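Local coordinates for translation initiation factor eIF2b-like protein (Chaetomium thermophilum, PDB 5DBO), which probably serves as the beta subunit of the guanine nucleotide exchange factor eIF2B, a decameric complex acting on eIF2 in translation initiation, at residues 282-287 and 314-319; 307-312 and 376-381. All blocks are in the same frame, centred on the assembly; numbering follows the deposited sequence.

Contact 1 (282-287 and 314-319); sequences NGLMAY and CIAAQA
Leu-284 reaches from the loop toward the side of helix 313-322, and its two methyls part to meet different residues there. CD2 approaches the low surface at Ala-316, coming 3.7 Å from its CB. CD1 is turned toward the tip of Ile-315, with 4.2 Å between Leu-284 CD1 and Ile-315 CD1. Ile-315 is the one large bump on this side of the helix, and it extends past Leu-284 to the loop backbone, where Ile-315 CD1 lies 3.9 Å from Gly-283 N. At Gly-283 the backbone runs with a positive phi of 98°, a conformation that calls for glycine, and a side chain would in any case have pointed away from the helix.

One turn further along, Ala-319 again presents only a methyl, and here Met-285 supplies the bulk. Its CG lies anti to the backbone N, then bends at chi2 (67°) and chi3 (46°) place SD and CE in turn, leaving Met-285 CE 3.6 Å from Ala-319 CB. The example illustrates how larger loop side chains can complement a helix side that offers two alanines. This half of the chain has the Rossmann-like alpha/beta fold of its family: helix 313-322 packs near the mainly parallel sheet, and the loop follows strand 275-279, outermost in this chain's sheet. Leu-284 also touches Leu-222 and Tyr-224 of strand 220-224, and Ala-316 shares Tyr-224, so Leu-284 sits among helix and sheet side chains.

No hydrogen bond joins the two segments; the match is one of apolar shapes. Beyond the loop lies a neighbouring subunit of another protein, the delta chain of this complex, which hydrogen-bonds to Leu-284 N through an acidic side chain and to Tyr-287 OH through its backbone, and packs an apolar side chain on Met-285.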
loop_
_atom_site.group_PDB
_atom_site.type_symbol
_atom_site.label_atom_id
_atom_site.label_comp_id
_atom_site.label_asym_id
_atom_site.label_seq_id
_atom_site.Cartn_x
_atom_site.Cartn_y
_atom_site.Cartn_z
ATOM N N ASN B 282 1.880 13.893 -14.492
ATOM C CA ASN B 282 0.773 13.135 -15.049
ATOM C C ASN B 282 1.098 11.659 -14.891
ATOM O O ASN B 282 2.108 11.180 -15.408
ATOM C CB ASN B 282 0.551 13.493 -16.520
ATOM C CG ASN B 282 -0.394 12.534 -17.221
ATOM O OD1 ASN B 282 0.041 11.642 -17.953
ATOM N ND2 ASN B 282 -1.693 12.716 -17.006
ATOM N N GLY B 283 0.251 10.938 -14.169
ATOM C CA GLY B 283 0.593 9.586 -13.774
ATOM C C GLY B 283 1.122 9.601 -12.354
ATOM O O GLY B 283 2.134 10.242 -12.063
ATOM N N LEU B 284 0.417 8.916 -11.461
ATOM C CA LEU B 284 0.673 9.020 -10.030
ATOM C C LEU B 284 1.196 7.720 -9.457
ATOM O O LEU B 284 1.336 7.580 -8.242
ATOM C CB LEU B 284 -0.596 9.429 -9.275
ATOM C CG LEU B 284 -1.114 10.867 -9.290
ATOM C CD1 LEU B 284 -1.005 11.555 -10.642
ATOM C CD2 LEU B 284 -2.559 10.839 -8.831
ATOM N N MET B 285 1.476 6.768 -10.339
ATOM C CA MET B 285 1.914 5.446 -9.921
ATOM C C MET B 285 3.198 5.488 -9.104
ATOM O O MET B 285 3.375 4.706 -8.166
ATOM C CB MET B 285 2.112 4.552 -11.138
ATOM C CG MET B 285 2.207 3.091 -10.778
ATOM S SD MET B 285 0.607 2.563 -10.163
ATOM C CE MET B 285 -0.444 3.297 -11.421
ATOM N N ALA B 286 4.082 6.418 -9.452
ATOM C CA ALA B 286 5.355 6.551 -8.758
ATOM C C ALA B 286 5.147 6.975 -7.308
ATOM O O ALA B 286 5.890 6.550 -6.421
ATOM C CB ALA B 286 6.255 7.546 -9.481
ATOM N N TYR B 287 4.139 7.813 -7.074
ATOM C CA TYR B 287 3.954 8.430 -5.761
ATOM C C TYR B 287 2.915 7.749 -4.851
ATOM O O TYR B 287 2.920 7.971 -3.640
ATOM C CB TYR B 287 3.582 9.909 -5.937
ATOM C CG TYR B 287 4.341 10.613 -7.050
ATOM C CD1 TYR B 287 5.585 11.191 -6.814
ATOM C CD2 TYR B 287 3.804 10.719 -8.327
ATOM C CE1 TYR B 287 6.281 11.838 -7.823
ATOM C CE2 TYR B 287 4.487 11.365 -9.340
ATOM C CZ TYR B 287 5.727 11.925 -9.086
ATOM O OH TYR B 287 6.420 12.571 -10.095
ATOM N N CYS B 314 -9.619 9.201 -12.263
ATOM C CA CYS B 314 -9.684 7.752 -12.339
ATOM C C CYS B 314 -8.299 7.114 -12.290
ATOM O O CYS B 314 -8.156 5.968 -11.855
ATOM C CB CYS B 314 -10.423 7.304 -13.593
ATOM S SG CYS B 314 -10.942 5.575 -13.481
ATOM N N ILE B 315 -7.284 7.831 -12.761
ATOM C CA ILE B 315 -5.933 7.293 -12.698
ATOM C C ILE B 315 -5.507 7.220 -11.232
ATOM O O ILE B 315 -4.869 6.253 -10.800
ATOM C CB ILE B 315 -4.931 8.123 -13.547
ATOM C CG1 ILE B 315 -4.467 9.391 -12.833
ATOM C CG2 ILE B 315 -5.535 8.453 -14.900
ATOM C CD1 ILE B 315 -3.615 10.290 -13.700
ATOM N N ALA B 316 -5.914 8.218 -10.460
ATOM C CA ALA B 316 -5.636 8.240 -9.034
ATOM C C ALA B 316 -6.390 7.113 -8.338
ATOM O O ALA B 316 -5.825 6.378 -7.524
ATOM C CB ALA B 316 -6.018 9.594 -8.437
ATOM N N ALA B 317 -7.664 6.967 -8.689
ATOM C CA ALA B 317 -8.506 5.960 -8.068
ATOM C C ALA B 317 -7.967 4.557 -8.321
ATOM O O ALA B 317 -7.909 3.732 -7.410
ATOM C CB ALA B 317 -9.937 6.079 -8.580
ATOM N N GLN B 318 -7.562 4.290 -9.556
ATOM C CA GLN B 318 -7.089 2.961 -9.905
ATOM C C GLN B 318 -5.737 2.681 -9.280
ATOM O O GLN B 318 -5.524 1.610 -8.694
ATOM C CB GLN B 318 -7.030 2.788 -11.419
ATOM C CG GLN B 318 -7.080 1.330 -11.848
ATOM C CD GLN B 318 -7.497 1.171 -13.290
ATOM O OE1 GLN B 318 -7.599 2.150 -14.032
ATOM N NE2 GLN B 318 -7.775 -0.064 -13.689
ATOM N N ALA B 319 -4.833 3.651 -9.390
ATOM C CA ALA B 319 -3.501 3.507 -8.810
ATOM C C ALA B 319 -3.606 3.199 -7.322
ATOM O O ALA B 319 -2.934 2.299 -6.818
ATOM C CB ALA B 319 -2.680 4.769 -9.034
#

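Contact 2 (307-312 and 376-381); sequences LLVDSG and DYIPPD
Asp-376 and Val-309 form one hydrogen-bonded pair of an antiparallel sheet, and Leu-307 with Ile-378 forms the next. Val-309 N bonds to Asp-376 O, and Asp-376 N returns a bond to Val-309 O. Leu-307 N to Ile-378 O and Ile-378 N to Leu-307 O satisfy the second pair, each at 2.9 Å. On the face carrying Val-309 and Ile-378, their side chains cross at about a right angle, with CG2 of Val-309 3.7 Å from CD1 of Ile-378.

Past the strand end, the Asp-376 carboxylate takes over as acceptor. Its CG lies anti to the carbonyl carbon (chi1 -75°), on the side of Ser-311 and Gly-312. Asp-376 OD2 receives Gly-312 N at 2.9 Å, from above the carboxylate plane, and also a backbone bond from a neighbouring subunit of another protein. Ser-311 OG, 3.4 Å from Asp-376 OD2, is at best a weak donor to the carboxylate, with Thr-373 O another weak acceptor. An alanine at Asp-376 would probably leave Gly-312 N and the neighbouring backbone without this acceptor. Through its bonds the carboxylate joins strand, N-cap residue of helix 313-322 and subunit interface; the nearby helix start probably favours its negative form.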
loop_
_atom_site.group_PDB
_atom_site.type_symbol
_atom_site.label_atom_id
_atom_site.label_comp_id
_atom_site.label_asym_id
_atom_site.label_seq_id
_atom_site.Cartn_x
_atom_site.Cartn_y
_atom_site.Cartn_z
ATOM N N LEU B 307 -19.073 6.581 -10.190
ATOM C CA LEU B 307 -18.876 8.016 -10.019
ATOM C C LEU B 307 -18.617 8.724 -11.339
ATOM O O LEU B 307 -17.966 8.184 -12.234
ATOM C CB LEU B 307 -17.712 8.299 -9.077
ATOM C CG LEU B 307 -17.747 7.742 -7.659
ATOM C CD1 LEU B 307 -16.544 8.262 -6.907
ATOM C CD2 LEU B 307 -19.013 8.134 -6.944
ATOM N N LEU B 308 -19.120 9.948 -11.446
ATOM C CA LEU B 308 -18.703 10.848 -12.508
ATOM C C LEU B 308 -17.786 11.879 -11.875
ATOM O O LEU B 308 -18.195 12.606 -10.968
ATOM C CB LEU B 308 -19.899 11.513 -13.186
ATOM C CG LEU B 308 -19.585 12.287 -14.466
ATOM C CD1 LEU B 308 -18.958 11.353 -15.474
ATOM C CD2 LEU B 308 -20.847 12.891 -15.048
ATOM N N VAL B 309 -16.539 11.925 -12.332
ATOM C CA VAL B 309 -15.542 12.781 -11.703
ATOM C C VAL B 309 -14.859 13.659 -12.737
ATOM O O VAL B 309 -15.159 13.582 -13.933
ATOM C CB VAL B 309 -14.473 11.955 -10.969
ATOM C CG1 VAL B 309 -15.082 11.216 -9.791
ATOM C CG2 VAL B 309 -13.825 10.969 -11.930
ATOM N N ASP B 310 -13.945 14.505 -12.273
ATOM C CA ASP B 310 -13.129 15.296 -13.179
ATOM C C ASP B 310 -12.171 14.355 -13.899
ATOM O O ASP B 310 -11.853 13.278 -13.391
ATOM C CB ASP B 310 -12.364 16.388 -12.426
ATOM C CG ASP B 310 -13.228 17.114 -11.411
ATOM O OD1 ASP B 310 -14.008 18.004 -11.815
ATOM O OD2 ASP B 310 -13.125 16.796 -10.207
ATOM N N SER B 311 -11.715 14.757 -15.080
ATOM C CA SER B 311 -10.848 13.897 -15.872
ATOM C C SER B 311 -9.501 13.668 -15.184
ATOM O O SER B 311 -8.864 14.602 -14.697
ATOM C CB SER B 311 -10.643 14.494 -17.264
ATOM O OG SER B 311 -9.992 13.571 -18.119
ATOM N N GLY B 312 -9.059 12.417 -15.187
ATOM C CA GLY B 312 -7.808 12.039 -14.562
ATOM C C GLY B 312 -7.936 11.611 -13.112
ATOM O O GLY B 312 -6.990 11.091 -12.524
ATOM N N ASP B 376 -14.679 11.946 -16.287
ATOM C CA ASP B 376 -14.389 10.522 -16.381
ATOM C C ASP B 376 -15.347 9.700 -15.541
ATOM O O ASP B 376 -15.970 10.213 -14.608
ATOM C CB ASP B 376 -12.953 10.220 -15.940
ATOM C CG ASP B 376 -11.924 10.631 -16.968
ATOM O OD1 ASP B 376 -12.311 11.024 -18.092
ATOM O OD2 ASP B 376 -10.719 10.546 -16.652
ATOM N N TYR B 377 -15.481 8.426 -15.895
ATOM C CA TYR B 377 -16.301 7.517 -15.113
ATOM C C TYR B 377 -15.416 6.599 -14.282
ATOM O O TYR B 377 -14.400 6.093 -14.755
ATOM C CB TYR B 377 -17.232 6.699 -16.011
ATOM C CG TYR B 377 -17.957 5.583 -15.287
ATOM C CD1 TYR B 377 -19.097 5.842 -14.536
ATOM C CD2 TYR B 377 -17.524 4.271 -15.382
ATOM C CE1 TYR B 377 -19.769 4.827 -13.876
ATOM C CE2 TYR B 377 -18.191 3.248 -14.729
ATOM C CZ TYR B 377 -19.312 3.533 -13.977
ATOM O OH TYR B 377 -19.977 2.517 -13.326
ATOM N N ILE B 378 -15.798 6.416 -13.027
ATOM C CA ILE B 378 -15.119 5.485 -12.142
ATOM C C ILE B 378 -16.080 4.385 -11.718
ATOM O O ILE B 378 -17.082 4.659 -11.058
ATOM C CB ILE B 378 -14.561 6.190 -10.889
ATOM C CG1 ILE B 378 -13.512 7.227 -11.283
ATOM C CG2 ILE B 378 -13.959 5.180 -9.930
ATOM C CD1 ILE B 378 -12.815 7.865 -10.098
ATOM N N PRO B 379 -15.794 3.137 -12.117
ATOM C CA PRO B 379 -16.633 2.017 -11.683
ATOM C C PRO B 379 -16.574 1.875 -10.163
ATOM O O PRO B 379 -15.563 2.230 -9.559
ATOM C CB PRO B 379 -16.021 0.811 -12.403
ATOM C CG PRO B 379 -14.643 1.228 -12.742
ATOM C CD PRO B 379 -14.694 2.701 -12.991
ATOM N N PRO B 380 -17.656 1.380 -9.552
ATOM C CA PRO B 380 -17.830 1.345 -8.094
ATOM C C PRO B 380 -16.775 0.543 -7.329
ATOM O O PRO B 380 -16.612 0.765 -6.129
ATOM C CB PRO B 380 -19.215 0.705 -7.928
ATOM C CG PRO B 380 -19.469 -0.003 -9.203
ATOM C CD PRO B 380 -18.832 0.841 -10.250
ATOM N N ASP B 381 -16.077 -0.367 -7.995
ATOM C CA ASP B 381 -15.120 -1.224 -7.300
ATOM C C ASP B 381 -13.838 -0.489 -6.919
ATOM O O ASP B 381 -13.058 -0.974 -6.101
ATOM C CB ASP B 381 -14.792 -2.442 -8.160
ATOM C CG ASP B 381 -16.022 -3.031 -8.816
ATOM O OD1 ASP B 381 -16.782 -3.742 -8.124
ATOM O OD2 ASP B 381 -16.239 -2.771 -10.019
#

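The segments alternate along the chain: 282-287, 307-312, 314-319, then 376-381. The two contacts therefore interlock rather than lie side by side in sequence, with centres about 13 Å apart. Their common element is helix 313-322, which directly follows strand 307-310. Its Ile-315, Ala-316 and Ala-319 face the loop of contact 1, whereas Cys-314 and Ala-317 look to contact 2: Ala-317 CB lies 3.7 Å from Ile-378 CD1. The helix thus bridges the loop beside the mainly parallel Rossmann-like sheet and the small antiparallel sheet of strands 300-301, 307-310 and 375-378. Both contacts also border another protein chain, so the same helix region lies behind an interface of the beta-delta tetramer.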